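Local coordinates for protein NDP-N-acetyl-D-galactosaminuronic acid dehydrogenase (Methanosarcina mazei Go1, PDB 3G79) that probably oxidises UDP-N-acetyl-D-mannosamine to UDP-N-acetyl-D-mannosaminouronate, using two molecules of NAD(+) in the manner of the UDP-glucose/GDP-mannose dehydrogenase family, at residues 213-216 and 222-225; 312-315 and 320-323; 331-336 and 375-380. All blocks are in the same frame, centred on the assembly; numbering follows the deposited sequence.

Contact 1 (213-216 and 222-225); sequences LYSP and QVIP
Val223 meets Tyr214 and Ser215 in a small apolar helix-to-strand contact, where the C-terminal end of helix 204-214 lies against the first residue of strand 223-227. One methyl does the touching. CG2 of Val223 lies 4.2 Å from CB of Tyr214 and 4.3 Å from OG of Ser215, so it sits at the root of one side chain and beside the hydroxyl of the next. The valine owes this to its first torsion: CG1 is anti to the backbone N (chi1 156°), which puts CG2 anti to the carbonyl carbon and leaves it facing the helix end. The strand side chain also touches Val211, one turn earlier in the helix, and Leu218 in the connecting loop.

Tyr214 lends the contact its CB while its ring leads elsewhere. The side chain packs on Val144, Arg197 and Val199, and the OH of this buried residue is hydrogen-bonded to OE2 of Glu146. The hydroxyl of Ser215 makes a weak bond to the carbonyl oxygen of Val211, reaching back to the last turn of helix 204-214. No hydrogen bond crosses between the segments. Strand 223-227 is held instead through its backbone, Ile224 bonding to Arg197 and Val199 of the neighbouring strand. Strand 197-201, helix 204-214 and strand 223-227 thus form a beta-alpha-beta crossover at the edge of the Rossmann-type NAD-binding domain.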
loop_
_atom_site.group_PDB
_atom_site.type_symbol
_atom_site.label_atom_id
_atom_site.label_comp_id
_atom_site.label_asym_id
_atom_site.label_seq_id
_atom_site.Cartn_x
_atom_site.Cartn_y
_atom_site.Cartn_z
ATOM N N LEU A 213 31.978 7.583 4.804
ATOM C CA LEU A 213 32.172 6.784 5.992
ATOM C C LEU A 213 31.532 5.440 5.754
ATOM O O LEU A 213 32.048 4.431 6.179
ATOM C CB LEU A 213 31.551 7.476 7.213
ATOM C CG LEU A 213 31.648 6.765 8.537
ATOM C CD1 LEU A 213 33.110 6.449 8.866
ATOM C CD2 LEU A 213 30.959 7.567 9.674
ATOM N N TYR A 214 30.412 5.427 5.038
ATOM C CA TYR A 214 29.656 4.166 4.880
ATOM C C TYR A 214 29.811 3.365 3.575
ATOM O O TYR A 214 29.489 2.192 3.563
ATOM C CB TYR A 214 28.162 4.370 5.208
ATOM C CG TYR A 214 27.938 4.711 6.670
ATOM C CD1 TYR A 214 27.936 3.704 7.658
ATOM C CD2 TYR A 214 27.741 6.020 7.076
ATOM C CE1 TYR A 214 27.750 4.010 9.003
ATOM C CE2 TYR A 214 27.550 6.320 8.426
ATOM C CZ TYR A 214 27.556 5.314 9.378
ATOM O OH TYR A 214 27.397 5.635 10.736
ATOM N N SER A 215 30.263 3.976 2.494
ATOM C CA SER A 215 30.429 3.243 1.236
ATOM C C SER A 215 31.374 2.042 1.378
ATOM O O SER A 215 31.063 0.979 0.851
ATOM C CB SER A 215 30.876 4.161 0.079
ATOM O OG SER A 215 29.757 4.836 -0.492
ATOM N N PRO A 216 32.504 2.179 2.116
ATOM C CA PRO A 216 33.433 1.047 2.092
ATOM C C PRO A 216 33.006 -0.245 2.804
ATOM O O PRO A 216 33.568 -1.292 2.524
ATOM C CB PRO A 216 34.712 1.615 2.706
ATOM C CG PRO A 216 34.626 3.052 2.457
ATOM C CD PRO A 216 33.166 3.402 2.580
ATOM N N GLN A 222 23.540 -0.453 -0.972
ATOM C CA GLN A 222 23.947 0.859 -1.469
ATOM C C GLN A 222 23.500 1.945 -0.506
ATOM O O GLN A 222 22.489 1.805 0.200
ATOM C CB GLN A 222 23.299 1.180 -2.815
ATOM C CG GLN A 222 23.605 0.274 -3.999
ATOM C CD GLN A 222 23.144 0.922 -5.319
ATOM O OE1 GLN A 222 23.976 1.280 -6.166
ATOM N NE2 GLN A 222 21.828 1.128 -5.461
ATOM N N VAL A 223 24.245 3.037 -0.520
ATOM C CA VAL A 223 23.966 4.205 0.289
ATOM C C VAL A 223 22.836 5.008 -0.344
ATOM O O VAL A 223 22.784 5.186 -1.564
ATOM C CB VAL A 223 25.264 5.036 0.481
ATOM C CG1 VAL A 223 24.972 6.452 0.780
ATOM C CG2 VAL A 223 26.057 4.468 1.586
ATOM N N ILE A 224 21.890 5.451 0.481
ATOM C CA ILE A 224 20.783 6.296 -0.008
ATOM C C ILE A 224 20.949 7.631 0.685
ATOM O O ILE A 224 20.674 7.737 1.888
ATOM C CB ILE A 224 19.398 5.692 0.277
ATOM C CG1 ILE A 224 19.286 4.288 -0.339
ATOM C CG2 ILE A 224 18.279 6.630 -0.269
ATOM C CD1 ILE A 224 17.838 3.878 -0.725
ATOM N N PRO A 225 21.453 8.641 -0.048
ATOM C CA PRO A 225 21.833 9.926 0.582
ATOM C C PRO A 225 20.660 10.918 0.578
ATOM O O PRO A 225 19.915 11.017 -0.432
ATOM C CB PRO A 225 22.979 10.430 -0.316
ATOM C CG PRO A 225 22.577 9.879 -1.761
ATOM C CD PRO A 225 21.638 8.658 -1.526
#

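Contact 2 (312-315 and 320-323); sequences LDYP and SIYV
Tyr314 reaches from the loop before helix 321-345 to touch Ser320 and Ile321 at the start of that helix. Its CB points toward the helix start, and CG stands anti to the backbone N (chi1 -165°), which extends the ring in the same direction. Along the way the following proline covers part of one ring face: CD of Pro315 lies 3.3 Å above the ring plane, offset toward the rim. CA of Ser320 approaches the far end of the ring obliquely. The hydroxyl then comes in close to the backbone, with OH of Tyr314 3.7 Å from CA of Ser320 and 3.6 Å from N of Ile321. Beyond it, CG1 of Ile321 lies 4.2 Å from the same OH. These are packing contacts; the phenol's hydrogen bond is to the carbonyl oxygen of Asp319, just before the helix.

The N of Ile321 has its own partner, OE1 of Gln251 of the second subunit. Ser320 turns its hydroxyl back over the first turn: OG accepts from N of Tyr322 at 3.0 Å, with a bent N-H...O angle of 141°, and more weakly from N of Val323 at 3.5 Å. OE2 of Glu302, on helix 293-305 of the same chain, and NE2 of Gln251 of the second subunit also hydrogen-bond to this OG, so the hydroxyl of a buried serine is gripped from several quarters. Val328 of the second subunit packs on Tyr314. Ser320 is therefore a classic serine N-cap, here placed at the dimer interface of the central domain.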
loop_
_atom_site.group_PDB
_atom_site.type_symbol
_atom_site.label_atom_id
_atom_site.label_comp_id
_atom_site.label_asym_id
_atom_site.label_seq_id
_atom_site.Cartn_x
_atom_site.Cartn_y
_atom_site.Cartn_z
ATOM N N LEU A 312 1.382 23.288 7.179
ATOM C CA LEU A 312 0.794 22.072 6.615
ATOM C C LEU A 312 -0.549 22.359 5.942
ATOM O O LEU A 312 -1.479 22.870 6.577
ATOM C CB LEU A 312 0.603 21.005 7.681
ATOM C CG LEU A 312 -0.103 19.751 7.150
ATOM C CD1 LEU A 312 0.783 18.943 6.169
ATOM C CD2 LEU A 312 -0.656 18.880 8.268
ATOM N N ASP A 313 -0.620 22.027 4.652
ATOM C CA ASP A 313 -1.790 22.185 3.818
ATOM C C ASP A 313 -2.440 20.802 3.742
ATOM O O ASP A 313 -1.848 19.833 3.232
ATOM C CB ASP A 313 -1.313 22.652 2.445
ATOM C CG ASP A 313 -2.400 23.262 1.612
ATOM O OD1 ASP A 313 -3.435 23.669 2.152
ATOM O OD2 ASP A 313 -2.209 23.379 0.395
ATOM N N TYR A 314 -3.659 20.690 4.264
ATOM C CA TYR A 314 -4.307 19.375 4.427
ATOM C C TYR A 314 -5.804 19.595 4.357
ATOM O O TYR A 314 -6.280 20.664 4.721
ATOM C CB TYR A 314 -3.886 18.714 5.754
ATOM C CG TYR A 314 -4.219 17.253 5.778
ATOM C CD1 TYR A 314 -3.432 16.340 5.074
ATOM C CD2 TYR A 314 -5.346 16.780 6.446
ATOM C CE1 TYR A 314 -3.755 15.000 5.029
ATOM C CE2 TYR A 314 -5.674 15.446 6.410
ATOM C CZ TYR A 314 -4.843 14.559 5.705
ATOM O OH TYR A 314 -5.106 13.225 5.659
ATOM N N PRO A 315 -6.565 18.627 3.855
ATOM C CA PRO A 315 -7.952 19.106 3.701
ATOM C C PRO A 315 -8.703 19.319 5.031
ATOM O O PRO A 315 -8.405 18.658 6.022
ATOM C CB PRO A 315 -8.622 18.052 2.794
ATOM C CG PRO A 315 -7.690 16.852 2.791
ATOM C CD PRO A 315 -6.299 17.362 3.145
ATOM N N SER A 320 -5.631 12.573 9.796
ATOM C CA SER A 320 -4.532 12.010 9.092
ATOM C C SER A 320 -4.970 10.616 8.806
ATOM O O SER A 320 -5.492 9.910 9.695
ATOM C CB SER A 320 -3.350 11.972 10.024
ATOM O OG SER A 320 -2.319 11.114 9.570
ATOM N N ILE A 321 -4.761 10.203 7.567
ATOM C CA ILE A 321 -4.899 8.797 7.218
ATOM C C ILE A 321 -4.154 7.887 8.190
ATOM O O ILE A 321 -4.617 6.803 8.504
ATOM C CB ILE A 321 -4.401 8.525 5.785
ATOM C CG1 ILE A 321 -5.358 9.165 4.788
ATOM C CG2 ILE A 321 -4.348 7.057 5.515
ATOM C CD1 ILE A 321 -4.748 9.340 3.455
ATOM N N TYR A 322 -3.006 8.301 8.675
ATOM C CA TYR A 322 -2.215 7.337 9.452
ATOM C C TYR A 322 -2.855 7.194 10.806
ATOM O O TYR A 322 -2.955 6.092 11.331
ATOM C CB TYR A 322 -0.752 7.771 9.576
ATOM C CG TYR A 322 -0.175 8.318 8.294
ATOM C CD1 TYR A 322 -0.272 7.596 7.076
ATOM C CD2 TYR A 322 0.497 9.529 8.288
ATOM C CE1 TYR A 322 0.288 8.087 5.879
ATOM C CE2 TYR A 322 1.058 10.035 7.101
ATOM C CZ TYR A 322 0.951 9.309 5.901
ATOM O OH TYR A 322 1.527 9.841 4.763
ATOM N N VAL A 323 -3.352 8.309 11.343
ATOM C CA VAL A 323 -3.965 8.327 12.679
ATOM C C VAL A 323 -5.151 7.361 12.679
ATOM O O VAL A 323 -5.346 6.604 13.636
ATOM C CB VAL A 323 -4.360 9.761 13.072
ATOM C CG1 VAL A 323 -5.333 9.797 14.305
ATOM C CG2 VAL A 323 -3.107 10.607 13.320
#

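Contact 3 (331-336 and 375-380); sequences FMPAHM and SEPYRD
Pro333 and Pro377 meet ring against ring, the two pyrrolidines crossing obliquely with CG of Pro333 3.7 Å from CG of Pro377. CG of Pro377 also lies 3.8 Å from CB of Pro333, so each ring is a low bump resting on the flank of the other. Beside them the backbones come close, CA of Pro333 being 5.1 Å from CA of Tyr378. The segment axes approach to 8.5 Å and cross at -41°, a helix-helix packing that joins helix 321-345 to helix 375-385 of the Rossmann-like UDP-binding domain.

The larger bump is Tyr378. Its CG is anti to the backbone N (chi1 176°), which swings the ring into the hollow between Pro333 and Met336, one turn apart. The ring enters edge first beside the proline, whose O lies near the ring plane, 3.7 Å from CD1 of Tyr378. CB of Met336 comes obliquely to within 3.6 Å of that CD1, while the bent remainder of the methionine leads away and its side chain touches Ile468. Val356 and Met358 of strand 355-359 also pack on the tyrosine. With the ring of Tyr378 cut back to an alanine here, a gap is likely to open between Met336 and strand 355-359, and the methionine CB would probably lose its aromatic neighbour.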
loop_
_atom_site.group_PDB
_atom_site.type_symbol
_atom_site.label_atom_id
_atom_site.label_comp_id
_atom_site.label_asym_id
_atom_site.label_seq_id
_atom_site.Cartn_x
_atom_site.Cartn_y
_atom_site.Cartn_z
ATOM N N PHE A 331 -8.562 -1.530 16.901
ATOM C CA PHE A 331 -9.906 -2.036 17.086
ATOM C C PHE A 331 -9.998 -3.538 17.058
ATOM O O PHE A 331 -10.916 -4.131 17.628
ATOM C CB PHE A 331 -10.828 -1.478 16.006
ATOM C CG PHE A 331 -12.245 -1.973 16.096
ATOM C CD1 PHE A 331 -13.035 -1.697 17.230
ATOM C CD2 PHE A 331 -12.803 -2.694 15.049
ATOM C CE1 PHE A 331 -14.369 -2.129 17.302
ATOM C CE2 PHE A 331 -14.124 -3.142 15.121
ATOM C CZ PHE A 331 -14.912 -2.856 16.239
ATOM N N MET A 332 -9.050 -4.167 16.386
ATOM C CA MET A 332 -9.148 -5.563 16.086
ATOM C C MET A 332 -9.291 -6.455 17.317
ATOM O O MET A 332 -10.061 -7.419 17.256
ATOM C CB MET A 332 -8.042 -5.987 15.120
ATOM C CG MET A 332 -8.126 -5.197 13.781
ATOM S SD MET A 332 -9.716 -5.322 12.924
ATOM C CE MET A 332 -9.603 -3.985 11.817
ATOM N N PRO A 333 -8.581 -6.151 18.439
ATOM C CA PRO A 333 -8.940 -6.865 19.664
ATOM C C PRO A 333 -10.401 -6.755 20.063
ATOM O O PRO A 333 -10.984 -7.785 20.426
ATOM C CB PRO A 333 -8.025 -6.231 20.739
ATOM C CG PRO A 333 -6.819 -6.014 20.008
ATOM C CD PRO A 333 -7.296 -5.457 18.625
ATOM N N ALA A 334 -10.991 -5.563 19.993
ATOM C CA ALA A 334 -12.421 -5.424 20.294
ATOM C C ALA A 334 -13.256 -6.208 19.273
ATOM O O ALA A 334 -14.266 -6.813 19.647
ATOM C CB ALA A 334 -12.893 -3.945 20.388
ATOM N N HIS A 335 -12.807 -6.250 18.022
ATOM C CA HIS A 335 -13.534 -7.006 17.026
ATOM C C HIS A 335 -13.492 -8.502 17.335
ATOM O O HIS A 335 -14.507 -9.225 17.139
ATOM C CB HIS A 335 -13.049 -6.716 15.599
ATOM C CG HIS A 335 -13.760 -7.525 14.566
ATOM N ND1 HIS A 335 -15.101 -7.348 14.272
ATOM C CD2 HIS A 335 -13.345 -8.566 13.811
ATOM C CE1 HIS A 335 -15.464 -8.219 13.346
ATOM N NE2 HIS A 335 -14.418 -8.968 13.054
ATOM N N MET A 336 -12.340 -8.961 17.848
ATOM C CA MET A 336 -12.140 -10.380 18.183
ATOM C C MET A 336 -13.102 -10.736 19.274
ATOM O O MET A 336 -13.850 -11.712 19.142
ATOM C CB MET A 336 -10.686 -10.682 18.594
ATOM C CG MET A 336 -9.724 -10.945 17.406
ATOM S SD MET A 336 -9.875 -12.611 16.665
ATOM C CE MET A 336 -10.722 -12.072 15.244
ATOM N N SER A 375 -3.050 -9.287 22.122
ATOM C CA SER A 375 -3.693 -10.287 22.993
ATOM C C SER A 375 -4.037 -9.714 24.375
ATOM O O SER A 375 -4.981 -10.178 25.034
ATOM C CB SER A 375 -2.804 -11.527 23.165
ATOM O OG SER A 375 -2.494 -12.104 21.908
ATOM N N GLU A 376 -3.275 -8.712 24.813
ATOM C CA GLU A 376 -3.547 -8.098 26.106
ATOM C C GLU A 376 -4.905 -7.385 26.114
ATOM O O GLU A 376 -5.774 -7.794 26.859
ATOM C CB GLU A 376 -2.413 -7.185 26.557
ATOM C CG GLU A 376 -2.520 -6.741 27.966
ATOM C CD GLU A 376 -1.162 -6.417 28.562
ATOM O OE1 GLU A 376 -1.126 -5.764 29.629
ATOM O OE2 GLU A 376 -0.128 -6.840 27.983
ATOM N N PRO A 377 -5.117 -6.347 25.263
ATOM C CA PRO A 377 -6.457 -5.740 25.375
ATOM C C PRO A 377 -7.602 -6.735 25.194
ATOM O O PRO A 377 -8.662 -6.508 25.740
ATOM C CB PRO A 377 -6.473 -4.659 24.291
ATOM C CG PRO A 377 -5.424 -5.085 23.301
ATOM C CD PRO A 377 -4.365 -5.787 24.113
ATOM N N TYR A 378 -7.390 -7.829 24.466
ATOM C CA TYR A 378 -8.427 -8.850 24.309
ATOM C C TYR A 378 -8.655 -9.563 25.617
ATOM O O TYR A 378 -9.795 -9.661 26.087
ATOM C CB TYR A 378 -8.076 -9.863 23.235
ATOM C CG TYR A 378 -9.122 -10.973 23.137
ATOM C CD1 TYR A 378 -10.091 -10.985 22.105
ATOM C CD2 TYR A 378 -9.144 -12.025 24.078
ATOM C CE1 TYR A 378 -11.041 -12.002 22.037
ATOM C CE2 TYR A 378 -10.073 -13.013 24.010
ATOM C CZ TYR A 378 -11.041 -13.001 22.995
ATOM O OH TYR A 378 -11.971 -14.042 22.956
ATOM N N ARG A 379 -7.575 -10.068 26.207
ATOM C CA ARG A 379 -7.670 -10.734 27.498
ATOM C C ARG A 379 -8.393 -9.849 28.503
ATOM O O ARG A 379 -9.204 -10.335 29.302
ATOM C CB ARG A 379 -6.286 -11.135 28.023
ATOM C CG ARG A 379 -6.307 -11.682 29.430
ATOM C CD ARG A 379 -4.936 -12.023 29.909
ATOM N NE ARG A 379 -4.979 -12.474 31.272
ATOM C CZ ARG A 379 -4.801 -11.728 32.369
ATOM N NH1 ARG A 379 -4.573 -10.412 32.322
ATOM N NH2 ARG A 379 -4.879 -12.323 33.554
ATOM N N ASP A 380 -8.138 -8.551 28.431
ATOM C CA ASP A 380 -8.736 -7.612 29.365
ATOM C C ASP A 380 -10.236 -7.449 29.224
ATOM O O ASP A 380 -10.943 -7.362 30.246
ATOM C CB ASP A 380 -7.997 -6.266 29.326
ATOM C CG ASP A 380 -6.732 -6.281 30.188
ATOM O OD1 ASP A 380 -6.628 -7.151 31.083
ATOM O OD2 ASP A 380 -5.843 -5.430 29.986
#

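Overall arrangement
From the N terminus, the chain first builds the NAD-binding sheet, and contact 1 closes the short loop between helix 204-214 and edge strand 223-227. Helix 228-258 then carries the chain out of that domain. Contact 2 closes another short loop, leading into helix 321-345, and contact 3 lies farther along that same helix, bridging 38 residues to bring helix 375-385 of the UDP-binding domain against it. The three follow in series, with no nesting or crossing. Contacts 2 and 3 have centres about 27 Å apart, whereas contacts 1 and 3, with centres about 43 Å apart, lie on opposite sides of the chain's centre. Asp313 hydrogen-bonds to His335 of the second subunit, linking contacts 2 and 3 across the dimer.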